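Local coordinates for penicillin-binding protein 1A (Mycobacterium tuberculosis, PDB 5CXW) that polymerises glycan strands and cross-links their peptides in cell-wall synthesis, the cross-linking being done by the penicillin-sensitive transpeptidase domain to which this piece belongs, at residues Trp307-Val321 and Leu343-Leu356. Sequence-based numbering, arbitrary orientation.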
loop_
_atom_site.group_PDB
_atom_site.type_symbol
_atom_site.label_atom_id
_atom_site.label_comp_id
_atom_site.label_asym_id
_atom_site.label_seq_id
_atom_site.Cartn_x
_atom_site.Cartn_y
_atom_site.Cartn_z
ATOM N N TRP A 307 2.606 2.244 8.751
ATOM C CA TRP A 307 1.726 1.973 7.654
ATOM C C TRP A 307 0.601 0.969 7.957
ATOM O O TRP A 307 0.817 -0.027 8.679
ATOM C CB TRP A 307 2.504 1.311 6.515
ATOM C CG TRP A 307 3.500 2.147 5.791
ATOM C CD1 TRP A 307 4.768 2.496 6.213
ATOM C CD2 TRP A 307 3.291 2.785 4.530
ATOM N NE1 TRP A 307 5.371 3.299 5.233
ATOM C CE2 TRP A 307 4.506 3.443 4.181
ATOM C CE3 TRP A 307 2.216 2.808 3.616
ATOM C CZ2 TRP A 307 4.660 4.120 2.999
ATOM C CZ3 TRP A 307 2.373 3.490 2.397
ATOM C CH2 TRP A 307 3.593 4.154 2.108
ATOM N N MET A 308 -0.544 1.147 7.315
ATOM C CA MET A 308 -1.524 0.091 7.173
ATOM C C MET A 308 -2.043 0.155 5.760
ATOM O O MET A 308 -2.541 1.228 5.316
ATOM C CB MET A 308 -2.689 0.230 8.157
ATOM C CG MET A 308 -3.802 -0.819 8.021
ATOM S SD MET A 308 -3.150 -2.509 8.083
ATOM C CE MET A 308 -4.181 -3.282 9.352
ATOM N N VAL A 309 -1.938 -0.972 5.039
ATOM C CA VAL A 309 -2.458 -1.094 3.683
ATOM C C VAL A 309 -3.376 -2.295 3.590
ATOM O O VAL A 309 -3.048 -3.366 4.023
ATOM C CB VAL A 309 -1.312 -1.195 2.658
ATOM C CG1 VAL A 309 -1.848 -1.020 1.245
ATOM C CG2 VAL A 309 -0.243 -0.203 2.924
ATOM N N GLY A 310 -4.598 -2.116 3.101
ATOM C CA GLY A 310 -5.473 -3.253 2.988
ATOM C C GLY A 310 -6.714 -2.943 2.181
ATOM O O GLY A 310 -7.011 -1.778 1.872
ATOM N N TYR A 311 -7.406 -4.016 1.839
ATOM C CA TYR A 311 -8.461 -3.992 0.840
ATOM C C TYR A 311 -9.616 -4.925 1.078
ATOM O O TYR A 311 -9.529 -5.885 1.850
ATOM C CB TYR A 311 -7.831 -4.304 -0.548
ATOM C CG TYR A 311 -7.131 -5.638 -0.695
ATOM C CD1 TYR A 311 -7.798 -6.829 -1.027
ATOM C CD2 TYR A 311 -5.744 -5.718 -0.498
ATOM C CE1 TYR A 311 -7.084 -8.041 -1.194
ATOM C CE2 TYR A 311 -5.077 -6.896 -0.650
ATOM C CZ TYR A 311 -5.731 -8.050 -1.019
ATOM O OH TYR A 311 -4.991 -9.210 -1.185
ATOM N N THR A 312 -10.732 -4.619 0.367
ATOM C CA THR A 312 -11.763 -5.531 0.035
ATOM C C THR A 312 -11.733 -5.659 -1.479
ATOM O O THR A 312 -10.978 -4.977 -2.132
ATOM C CB THR A 312 -13.126 -5.001 0.507
ATOM O OG1 THR A 312 -13.540 -3.964 -0.366
ATOM C CG2 THR A 312 -13.055 -4.551 1.893
ATOM N N PRO A 313 -12.567 -6.510 -2.068
ATOM C CA PRO A 313 -12.532 -6.575 -3.538
ATOM C C PRO A 313 -12.919 -5.260 -4.244
ATOM O O PRO A 313 -12.630 -5.078 -5.442
ATOM C CB PRO A 313 -13.542 -7.701 -3.847
ATOM C CG PRO A 313 -13.532 -8.537 -2.589
ATOM C CD PRO A 313 -13.399 -7.573 -1.477
ATOM N N SER A 314 -13.550 -4.340 -3.524
ATOM C CA SER A 314 -14.081 -3.100 -4.088
ATOM C C SER A 314 -13.322 -1.829 -3.664
ATOM O O SER A 314 -13.638 -0.771 -4.152
ATOM C CB SER A 314 -15.566 -3.003 -3.769
ATOM O OG SER A 314 -16.284 -4.008 -4.501
ATOM N N LEU A 315 -12.317 -1.927 -2.790
ATOM C CA LEU A 315 -11.574 -0.764 -2.353
ATOM C C LEU A 315 -10.268 -1.155 -1.709
ATOM O O LEU A 315 -10.222 -2.017 -0.855
ATOM C CB LEU A 315 -12.379 0.140 -1.411
ATOM C CG LEU A 315 -11.846 1.569 -1.323
ATOM C CD1 LEU A 315 -12.043 2.333 -2.634
ATOM C CD2 LEU A 315 -12.649 2.253 -0.221
ATOM N N SER A 316 -9.188 -0.533 -2.193
ATOM C CA SER A 316 -7.852 -0.725 -1.627
ATOM C C SER A 316 -7.339 0.558 -1.089
ATOM O O SER A 316 -7.271 1.560 -1.815
ATOM C CB SER A 316 -6.876 -1.216 -2.720
ATOM O OG SER A 316 -5.548 -1.293 -2.157
ATOM N N THR A 317 -6.999 0.572 0.198
ATOM C CA THR A 317 -6.585 1.802 0.859
ATOM C C THR A 317 -5.208 1.619 1.542
ATOM O O THR A 317 -4.976 0.648 2.287
ATOM C CB THR A 317 -7.623 2.268 1.901
ATOM O OG1 THR A 317 -8.889 2.506 1.249
ATOM C CG2 THR A 317 -7.163 3.582 2.581
ATOM N N ALA A 318 -4.309 2.563 1.255
ATOM C CA ALA A 318 -3.025 2.642 1.886
ATOM C C ALA A 318 -2.983 3.893 2.797
ATOM O O ALA A 318 -3.402 4.971 2.409
ATOM C CB ALA A 318 -1.924 2.777 0.836
ATOM N N VAL A 319 -2.423 3.714 3.989
ATOM C CA VAL A 319 -2.239 4.803 4.940
ATOM C C VAL A 319 -0.820 4.757 5.461
ATOM O O VAL A 319 -0.338 3.730 5.934
ATOM C CB VAL A 319 -3.144 4.665 6.160
ATOM C CG1 VAL A 319 -2.933 5.817 7.136
ATOM C CG2 VAL A 319 -4.650 4.562 5.733
ATOM N N TRP A 320 -0.225 5.951 5.452
ATOM C CA TRP A 320 1.085 6.238 6.050
ATOM C C TRP A 320 0.904 7.330 7.101
ATOM O O TRP A 320 0.129 8.253 6.917
ATOM C CB TRP A 320 2.052 6.695 4.972
ATOM C CG TRP A 320 3.331 7.341 5.491
ATOM C CD1 TRP A 320 4.504 6.689 5.811
ATOM C CD2 TRP A 320 3.581 8.733 5.712
ATOM N NE1 TRP A 320 5.456 7.603 6.204
ATOM C CE2 TRP A 320 4.907 8.859 6.179
ATOM C CE3 TRP A 320 2.818 9.896 5.559
ATOM C CZ2 TRP A 320 5.498 10.107 6.435
ATOM C CZ3 TRP A 320 3.386 11.110 5.842
ATOM C CH2 TRP A 320 4.736 11.212 6.278
ATOM N N VAL A 321 1.602 7.154 8.219
ATOM C CA VAL A 321 1.797 8.198 9.199
ATOM C C VAL A 321 3.292 8.368 9.422
ATOM O O VAL A 321 4.053 7.394 9.541
ATOM C CB VAL A 321 1.064 7.874 10.518
ATOM C CG1 VAL A 321 1.338 8.965 11.560
ATOM C CG2 VAL A 321 -0.432 7.708 10.298
ATOM N N LEU A 343 -2.059 4.341 14.992
ATOM C CA LEU A 343 -2.774 5.379 14.192
ATOM C C LEU A 343 -3.017 5.061 12.720
ATOM O O LEU A 343 -4.090 5.346 12.248
ATOM C CB LEU A 343 -2.143 6.777 14.298
ATOM C CG LEU A 343 -1.936 7.369 15.673
ATOM C CD1 LEU A 343 -1.358 8.772 15.547
ATOM C CD2 LEU A 343 -3.229 7.350 16.495
ATOM N N PRO A 344 -2.038 4.423 12.001
ATOM C CA PRO A 344 -2.351 4.167 10.582
ATOM C C PRO A 344 -3.511 3.173 10.404
ATOM O O PRO A 344 -4.358 3.375 9.535
ATOM C CB PRO A 344 -1.051 3.571 10.026
ATOM C CG PRO A 344 0.018 4.041 10.982
ATOM C CD PRO A 344 -0.672 4.069 12.329
ATOM N N SER A 345 -3.605 2.179 11.281
ATOM C CA SER A 345 -4.720 1.219 11.259
ATOM C C SER A 345 -6.018 1.859 11.708
ATOM O O SER A 345 -7.072 1.576 11.149
ATOM C CB SER A 345 -4.368 -0.022 12.079
ATOM O OG SER A 345 -3.363 -0.780 11.485
ATOM N N ASP A 346 -5.968 2.797 12.678
ATOM C CA ASP A 346 -7.151 3.556 13.066
ATOM C C ASP A 346 -7.705 4.332 11.865
ATOM O O ASP A 346 -8.932 4.284 11.569
ATOM C CB ASP A 346 -6.825 4.561 14.194
ATOM C CG ASP A 346 -6.436 3.917 15.500
ATOM O OD1 ASP A 346 -6.950 2.836 15.875
ATOM O OD2 ASP A 346 -5.621 4.544 16.210
ATOM N N ILE A 347 -6.814 5.013 11.120
ATOM C CA ILE A 347 -7.214 5.795 9.980
ATOM C C ILE A 347 -7.732 4.892 8.848
ATOM O O ILE A 347 -8.736 5.199 8.211
ATOM C CB ILE A 347 -6.039 6.703 9.511
ATOM C CG1 ILE A 347 -5.682 7.749 10.577
ATOM C CG2 ILE A 347 -6.317 7.308 8.139
ATOM C CD1 ILE A 347 -4.319 8.454 10.379
ATOM N N TRP A 348 -7.006 3.836 8.573
ATOM C CA TRP A 348 -7.349 2.862 7.504
ATOM C C TRP A 348 -8.768 2.298 7.778
ATOM O O TRP A 348 -9.640 2.289 6.901
ATOM C CB TRP A 348 -6.318 1.727 7.491
ATOM C CG TRP A 348 -6.706 0.634 6.522
ATOM C CD1 TRP A 348 -6.532 0.633 5.167
ATOM C CD2 TRP A 348 -7.361 -0.612 6.838
ATOM N NE1 TRP A 348 -7.052 -0.544 4.627
ATOM C CE2 TRP A 348 -7.537 -1.325 5.624
ATOM C CE3 TRP A 348 -7.755 -1.214 8.033
ATOM C CZ2 TRP A 348 -8.134 -2.616 5.573
ATOM C CZ3 TRP A 348 -8.380 -2.504 7.973
ATOM C CH2 TRP A 348 -8.569 -3.160 6.761
ATOM N N LYS A 349 -8.981 1.807 8.993
ATOM C CA LYS A 349 -10.273 1.205 9.352
ATOM C C LYS A 349 -11.416 2.215 9.185
ATOM O O LYS A 349 -12.503 1.902 8.655
ATOM C CB LYS A 349 -10.244 0.658 10.791
ATOM C CG LYS A 349 -11.671 0.351 11.324
ATOM C CD LYS A 349 -11.655 -0.458 12.601
ATOM C CE LYS A 349 -13.024 -0.403 13.254
ATOM N NZ LYS A 349 -14.055 -1.138 12.453
ATOM N N ALA A 350 -11.198 3.425 9.700
ATOM C CA ALA A 350 -12.226 4.464 9.652
ATOM C C ALA A 350 -12.500 4.893 8.226
ATOM O O ALA A 350 -13.674 5.081 7.837
ATOM C CB ALA A 350 -11.803 5.647 10.478
ATOM N N THR A 351 -11.450 4.987 7.429
ATOM C CA THR A 351 -11.629 5.369 6.024
ATOM C C THR A 351 -12.399 4.274 5.291
ATOM O O THR A 351 -13.344 4.543 4.519
ATOM C CB THR A 351 -10.253 5.572 5.376
ATOM O OG1 THR A 351 -9.555 6.677 6.021
ATOM C CG2 THR A 351 -10.432 5.918 3.863
ATOM N N MET A 352 -11.978 3.021 5.517
ATOM C CA MET A 352 -12.622 1.881 4.828
ATOM C C MET A 352 -14.102 1.749 5.230
ATOM O O MET A 352 -14.977 1.664 4.369
ATOM C CB MET A 352 -11.870 0.583 5.057
ATOM C CG MET A 352 -10.530 0.546 4.295
ATOM S SD MET A 352 -10.724 0.313 2.523
ATOM C CE MET A 352 -10.909 -1.473 2.384
ATOM N N ASP A 353 -14.347 1.780 6.527
ATOM C CA ASP A 353 -15.710 1.641 7.080
ATOM C C ASP A 353 -16.608 2.756 6.494
ATOM O O ASP A 353 -17.726 2.517 6.017
ATOM C CB ASP A 353 -15.693 1.735 8.617
ATOM C CG ASP A 353 -15.193 0.458 9.305
ATOM O OD1 ASP A 353 -15.212 -0.627 8.657
ATOM O OD2 ASP A 353 -14.906 0.540 10.519
ATOM N N GLY A 354 -16.107 3.990 6.533
ATOM C CA GLY A 354 -16.840 5.102 5.975
ATOM C C GLY A 354 -17.096 5.037 4.478
ATOM O O GLY A 354 -18.192 5.383 4.008
ATOM N N ALA A 355 -16.061 4.671 3.714
ATOM C CA ALA A 355 -16.158 4.642 2.276
ATOM C C ALA A 355 -17.091 3.558 1.813
ATOM O O ALA A 355 -17.771 3.740 0.796
ATOM C CB ALA A 355 -14.776 4.429 1.667
ATOM N N LEU A 356 -17.167 2.452 2.548
ATOM C CA LEU A 356 -17.943 1.279 2.147
ATOM C C LEU A 356 -19.320 1.179 2.853
ATOM O O LEU A 356 -20.117 0.278 2.539
ATOM C CB LEU A 356 -17.151 0.028 2.464
ATOM C CG LEU A 356 -15.833 -0.066 1.692
ATOM C CD1 LEU A 356 -15.123 -1.341 2.063
ATOM C CD2 LEU A 356 -16.147 -0.056 0.212
#
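Trp348, on helix 343-356, sends its indole nitrogen to the backbone of the sheet: NE1 donates to Gly310 O at 3.0 Å with an N-H...O angle of 164°. The oxygen lies in the plane of the indole, yet the donor stands well above the carbonyl plane, on the face opposite Thr317 N, which makes the ordinary antiparallel bond to the same oxygen. Gly310, having no side chain, lets the ring lie directly against its backbone. With CG anti to the backbone N (chi1 174°), the indole is extended from the helix toward the hairpin, and a methionine lies against each face. Met308 CG, 3.6 Å from Trp348 CG, covers one face near its rim; SD stands higher, 5.0 Å from the six-membered ring's centroid and nearly above it, a distant Met-aromatic contact. Met352 CG covers the other from within the helix.

Methionine suits position 352 because its unbranched chain can bend, bringing SD to 3.1 Å from Thr317 OG1, whose hydroxyl is hydrogen-bonded to Ser66, and CE to 3.4 Å from Leu315 O. Near the hairpin turn, Leu315 CD2 rests on the small methyl of Ala355 (CD2 to CB 3.6 Å), while Thr312 CG2 and Leu356 CD1 meet tip to tip. Toward the start of the helix, beta-branched Val319 divides its methyls, CG1 meeting Ile347 CG2 and CG2 lying 3.7 Å from Trp348 CB; Val321 CG2 packs against CG of the puckered Pro344 ring.

Helix 343-356 thus packs on one face of the transpeptidase domain's antiparallel sheet, over strands 303-312 and 315-323; on the other, Trp307's side chain lies about 7 Å from the bound penicillin, its NE1 held by Gln94 O. Apolar packing predominates, but the buried indole N-H is satisfied by a directional bond that, with the flanking methionines, probably holds the ring at one rotation.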